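Local atomic coordinates of diphosphomevalonate decarboxylase, putative (Trypanosoma brucei, PDB entry 2HKE), a protein that probably catalyses the ATP-dependent decarboxylation of (R)-5-diphosphomevalonate to isopentenyl diphosphate, a precursor of isoprenoids and sterols. Residues A188-S199 and K261-M272. The protein carries 1 engineered substitution. Numbering follows the deposited sequence.
Sequences AVLKGAQKDVSS and KITYATEDSYAM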
loop_
_atom_site.group_PDB
_atom_site.type_symbol
_atom_site.label_atom_id
_atom_site.label_comp_id
_atom_site.label_asym_id
_atom_site.label_seq_id
_atom_site.Cartn_x
_atom_site.Cartn_y
_atom_site.Cartn_z
ATOM N N ALA A 188 -5.335 -9.895 6.324
ATOM C CA ALA A 188 -5.988 -11.179 6.135
ATOM C C ALA A 188 -6.255 -11.342 4.632
ATOM O O ALA A 188 -7.136 -10.672 4.039
ATOM C CB ALA A 188 -7.266 -11.263 6.967
ATOM N N VAL A 189 -5.394 -12.125 3.998
ATOM C CA VAL A 189 -5.490 -12.386 2.597
ATOM C C VAL A 189 -6.630 -13.330 2.268
ATOM O O VAL A 189 -6.715 -14.422 2.816
ATOM C CB VAL A 189 -4.128 -12.850 2.032
ATOM C CG1 VAL A 189 -4.195 -13.081 0.563
ATOM C CG2 VAL A 189 -3.087 -11.793 2.400
ATOM N N LEU A 190 -7.491 -12.866 1.360
ATOM C CA LEU A 190 -8.669 -13.574 0.912
ATOM C C LEU A 190 -8.615 -13.850 -0.590
ATOM O O LEU A 190 -7.933 -13.148 -1.343
ATOM C CB LEU A 190 -9.931 -12.798 1.290
ATOM C CG LEU A 190 -10.118 -12.501 2.780
ATOM C CD1 LEU A 190 -11.160 -11.405 3.048
ATOM C CD2 LEU A 190 -10.437 -13.805 3.516
ATOM N N LYS A 191 -9.371 -14.853 -1.044
ATOM C CA LYS A 191 -9.406 -15.140 -2.470
ATOM C C LYS A 191 -10.080 -13.970 -3.151
ATOM O O LYS A 191 -11.022 -13.399 -2.627
ATOM C CB LYS A 191 -10.069 -16.477 -2.762
ATOM C CG LYS A 191 -9.191 -17.665 -2.411
ATOM C CD LYS A 191 -9.872 -19.021 -2.673
ATOM C CE LYS A 191 -9.309 -20.156 -1.772
ATOM N NZ LYS A 191 -10.183 -21.397 -1.860
ATOM N N GLY A 192 -9.605 -13.600 -4.330
ATOM C CA GLY A 192 -10.136 -12.468 -5.029
ATOM C C GLY A 192 -11.487 -12.742 -5.661
ATOM O O GLY A 192 -11.924 -13.900 -5.811
ATOM N N ALA A 193 -12.152 -11.655 -5.995
ATOM C CA ALA A 193 -13.418 -11.687 -6.665
ATOM C C ALA A 193 -13.155 -12.037 -8.116
ATOM O O ALA A 193 -12.019 -12.038 -8.583
ATOM C CB ALA A 193 -14.071 -10.322 -6.600
ATOM N N GLN A 194 -14.225 -12.292 -8.842
ATOM C CA GLN A 194 -14.126 -12.342 -10.281
ATOM C C GLN A 194 -13.333 -11.123 -10.728
ATOM O O GLN A 194 -13.520 -10.029 -10.183
ATOM C CB GLN A 194 -15.519 -12.282 -10.888
ATOM C CG GLN A 194 -15.534 -12.575 -12.364
ATOM C CD GLN A 194 -16.800 -13.281 -12.795
ATOM O OE1 GLN A 194 -17.869 -13.092 -12.192
ATOM N NE2 GLN A 194 -16.691 -14.121 -13.842
ATOM N N LYS A 195 -12.442 -11.326 -11.696
ATOM C CA LYS A 195 -11.611 -10.253 -12.242
ATOM C C LYS A 195 -12.492 -9.102 -12.669
ATOM O O LYS A 195 -13.538 -9.303 -13.294
ATOM C CB LYS A 195 -10.781 -10.726 -13.446
ATOM C CG LYS A 195 -9.586 -9.800 -13.771
ATOM C CD LYS A 195 -8.680 -10.369 -14.881
ATOM C CE LYS A 195 -8.987 -9.774 -16.284
ATOM N NZ LYS A 195 -9.069 -10.850 -17.356
ATOM N N ASP A 196 -12.074 -7.903 -12.317
ATOM C CA ASP A 196 -12.776 -6.671 -12.715
ATOM C C ASP A 196 -11.726 -5.676 -13.256
ATOM O O ASP A 196 -10.555 -6.013 -13.364
ATOM C CB ASP A 196 -13.550 -6.108 -11.513
ATOM C CG ASP A 196 -14.776 -5.297 -11.910
ATOM O OD1 ASP A 196 -14.698 -4.571 -12.933
ATOM O OD2 ASP A 196 -15.821 -5.371 -11.191
ATOM N N VAL A 197 -12.151 -4.465 -13.603
ATOM C CA VAL A 197 -11.250 -3.487 -14.232
ATOM C C VAL A 197 -10.060 -3.190 -13.318
ATOM O O VAL A 197 -10.151 -3.337 -12.086
ATOM C CB VAL A 197 -11.991 -2.166 -14.596
ATOM C CG1 VAL A 197 -13.148 -2.464 -15.569
ATOM C CG2 VAL A 197 -12.501 -1.469 -13.329
ATOM N N SER A 198 -8.949 -2.777 -13.912
ATOM C CA SER A 198 -7.796 -2.349 -13.123
ATOM C C SER A 198 -8.148 -1.133 -12.296
ATOM O O SER A 198 -9.056 -0.400 -12.638
ATOM C CB SER A 198 -6.632 -1.980 -14.042
ATOM O OG SER A 198 -6.951 -0.788 -14.736
ATOM N N SER A 199 -7.424 -0.943 -11.200
ATOM C CA SER A 199 -7.557 0.247 -10.357
ATOM C C SER A 199 -7.360 1.524 -11.188
ATOM O O SER A 199 -8.118 2.464 -11.090
ATOM C CB SER A 199 -6.498 0.189 -9.252
ATOM O OG SER A 199 -6.923 -0.698 -8.209
ATOM N N LYS A 261 -20.735 -1.157 -12.762
ATOM C CA LYS A 261 -20.378 -1.409 -11.372
ATOM C C LYS A 261 -19.015 -2.092 -11.293
ATOM O O LYS A 261 -18.654 -2.941 -12.123
ATOM C CB LYS A 261 -21.422 -2.310 -10.742
ATOM C CG LYS A 261 -21.412 -2.433 -9.261
ATOM C CD LYS A 261 -22.531 -3.428 -8.834
ATOM C CE LYS A 261 -22.325 -3.961 -7.403
ATOM N NZ LYS A 261 -23.506 -4.790 -6.873
ATOM N N ILE A 262 -18.264 -1.692 -10.278
ATOM C CA ILE A 262 -16.966 -2.276 -9.970
ATOM C C ILE A 262 -17.091 -3.014 -8.647
ATOM O O ILE A 262 -17.568 -2.422 -7.637
ATOM C CB ILE A 262 -15.876 -1.184 -9.769
ATOM C CG1 ILE A 262 -15.641 -0.375 -11.046
ATOM C CG2 ILE A 262 -14.560 -1.856 -9.272
ATOM C CD1 ILE A 262 -14.704 0.890 -10.882
ATOM N N THR A 263 -16.641 -4.265 -8.630
ATOM C CA THR A 263 -16.697 -5.097 -7.423
ATOM C C THR A 263 -15.364 -5.756 -7.194
ATOM O O THR A 263 -14.935 -6.619 -7.975
ATOM C CB THR A 263 -17.733 -6.237 -7.578
ATOM O OG1 THR A 263 -18.992 -5.659 -7.971
ATOM C CG2 THR A 263 -17.876 -6.991 -6.258
ATOM N N TYR A 264 -14.695 -5.364 -6.108
ATOM C CA TYR A 264 -13.490 -6.048 -5.731
ATOM C C TYR A 264 -13.695 -6.940 -4.500
ATOM O O TYR A 264 -12.878 -7.805 -4.235
ATOM C CB TYR A 264 -12.409 -5.009 -5.435
ATOM C CG TYR A 264 -12.023 -4.172 -6.614
ATOM C CD1 TYR A 264 -11.581 -4.748 -7.792
ATOM C CD2 TYR A 264 -12.054 -2.778 -6.532
ATOM C CE1 TYR A 264 -11.188 -3.936 -8.891
ATOM C CE2 TYR A 264 -11.675 -1.986 -7.599
ATOM C CZ TYR A 264 -11.203 -2.563 -8.767
ATOM O OH TYR A 264 -10.837 -1.722 -9.809
ATOM N N ALA A 265 -14.713 -6.638 -3.707
ATOM C CA ALA A 265 -14.992 -7.378 -2.465
ATOM C C ALA A 265 -15.729 -8.674 -2.781
ATOM O O ALA A 265 -16.474 -8.745 -3.749
ATOM C CB ALA A 265 -15.807 -6.551 -1.585
ATOM N N THR A 266 -15.473 -9.694 -1.968
ATOM C CA THR A 266 -16.201 -10.953 -2.015
ATOM C C THR A 266 -17.048 -11.069 -0.770
ATOM O O THR A 266 -16.982 -10.230 0.121
ATOM C CB THR A 266 -15.235 -12.103 -2.016
ATOM O OG1 THR A 266 -14.526 -12.113 -0.756
ATOM C CG2 THR A 266 -14.251 -12.024 -3.207
ATOM N N GLU A 267 -17.805 -12.153 -0.645
ATOM C CA GLU A 267 -18.602 -12.280 0.584
ATOM C C GLU A 267 -17.697 -12.525 1.790
ATOM O O GLU A 267 -18.108 -12.303 2.928
ATOM C CB GLU A 267 -19.610 -13.394 0.456
ATOM C CG GLU A 267 -20.817 -13.042 -0.485
ATOM C CD GLU A 267 -21.684 -11.894 0.020
ATOM O OE1 GLU A 267 -21.810 -11.704 1.268
ATOM O OE2 GLU A 267 -22.249 -11.146 -0.841
ATOM N N ASP A 268 -16.519 -13.086 1.560
ATOM C CA ASP A 268 -15.529 -13.210 2.659
ATOM C C ASP A 268 -15.119 -11.822 3.162
ATOM O O ASP A 268 -15.068 -11.593 4.379
ATOM C CB ASP A 268 -14.289 -13.947 2.217
ATOM C CG ASP A 268 -14.486 -15.431 2.086
ATOM O OD1 ASP A 268 -15.434 -15.991 2.635
ATOM O OD2 ASP A 268 -13.652 -16.028 1.394
ATOM N N SER A 269 -14.845 -10.906 2.233
ATOM C CA SER A 269 -14.617 -9.491 2.589
ATOM C C SER A 269 -15.723 -8.932 3.467
ATOM O O SER A 269 -15.466 -8.320 4.513
ATOM C CB SER A 269 -14.501 -8.619 1.335
ATOM O OG SER A 269 -13.505 -9.115 0.486
ATOM N N TYR A 270 -16.969 -9.107 3.024
ATOM C CA TYR A 270 -18.114 -8.584 3.745
ATOM C C TYR A 270 -18.308 -9.263 5.081
ATOM O O TYR A 270 -18.678 -8.603 6.069
ATOM C CB TYR A 270 -19.419 -8.661 2.916
ATOM C CG TYR A 270 -19.386 -7.903 1.615
ATOM C CD1 TYR A 270 -19.055 -6.555 1.583
ATOM C CD2 TYR A 270 -19.676 -8.538 0.407
ATOM C CE1 TYR A 270 -19.018 -5.849 0.385
ATOM C CE2 TYR A 270 -19.634 -7.832 -0.810
ATOM C CZ TYR A 270 -19.330 -6.500 -0.807
ATOM O OH TYR A 270 -19.299 -5.813 -2.000
ATOM N N ALA A 271 -18.004 -10.558 5.146
ATOM C CA ALA A 271 -18.086 -11.230 6.431
ATOM C C ALA A 271 -17.027 -10.665 7.409
ATOM O O ALA A 271 -17.278 -10.563 8.596
ATOM C CB ALA A 271 -17.859 -12.701 6.242
ATOM N N MET A 272 -15.848 -10.337 6.893
ATOM C CA MET A 272 -14.802 -9.717 7.723
ATOM C C MET A 272 -15.261 -8.389 8.262
ATOM O O MET A 272 -15.011 -8.074 9.427
ATOM C CB MET A 272 -13.464 -9.616 6.964
ATOM C CG MET A 272 -12.661 -10.908 6.983
ATOM S SD MET A 272 -12.058 -11.461 8.574
ATOM C CE MET A 272 -10.778 -10.198 8.927
HETATM O O HOH W 1 -12.767 -14.088 -0.735
HETATM O O HOH W 2 -10.952 -16.509 0.674
HETATM O O HOH W 3 -11.234 -9.005 -5.868
HETATM O O HOH W 4 -12.064 -8.176 -8.597
HETATM O O HOH W 5 -15.722 -8.806 -9.462
HETATM O O HOH W 6 -16.434 -2.848 -13.904
#
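Ile262 CG1 lies 4.0 Å from Val197 CG2, the two side chains crossing at about a right angle, beside a water that joins Lys261 O to Asp196 OD1. Next, Thr263 N gives an almost straight bond (2.9 Å, 170°) to Asp196 OD2, arriving from above the carboxylate plane. OD1 takes Val197 N on its anti lone pair as well as the water, so both oxygens are engaged, which should limit rotation of the carboxylate. Tyr264 starts away from 188-199, but its ring swings back, and OH donates to Val197 O at 2.9 Å, with that carbonyl at the ring edge. Water bridges Tyr264 O to Ala193 N, while Ala193 CB rests 3.7 Å from Tyr264 O. Thr266 OG1, between backbone N and carbonyl carbon (chi1 65°), accepts from Ser269 N, and Thr266 N donates back to Ser269 OG, a capping box; Ser269 OG also bonds Ala296 O. Thr266 CG2 comes within 3.5 Å of Ala193 N. Leu190 CD1 lies 3.8 Å from Ser269 N and also touches Met272 CG. Two largely non-repetitive stretches are thus laced by water and two direct bonds where the chain runs out of strand 183-189, between strands 298-303 and 358-363, beside helix 267-283, and Ile262 and Ala265 lean on helix 237-256.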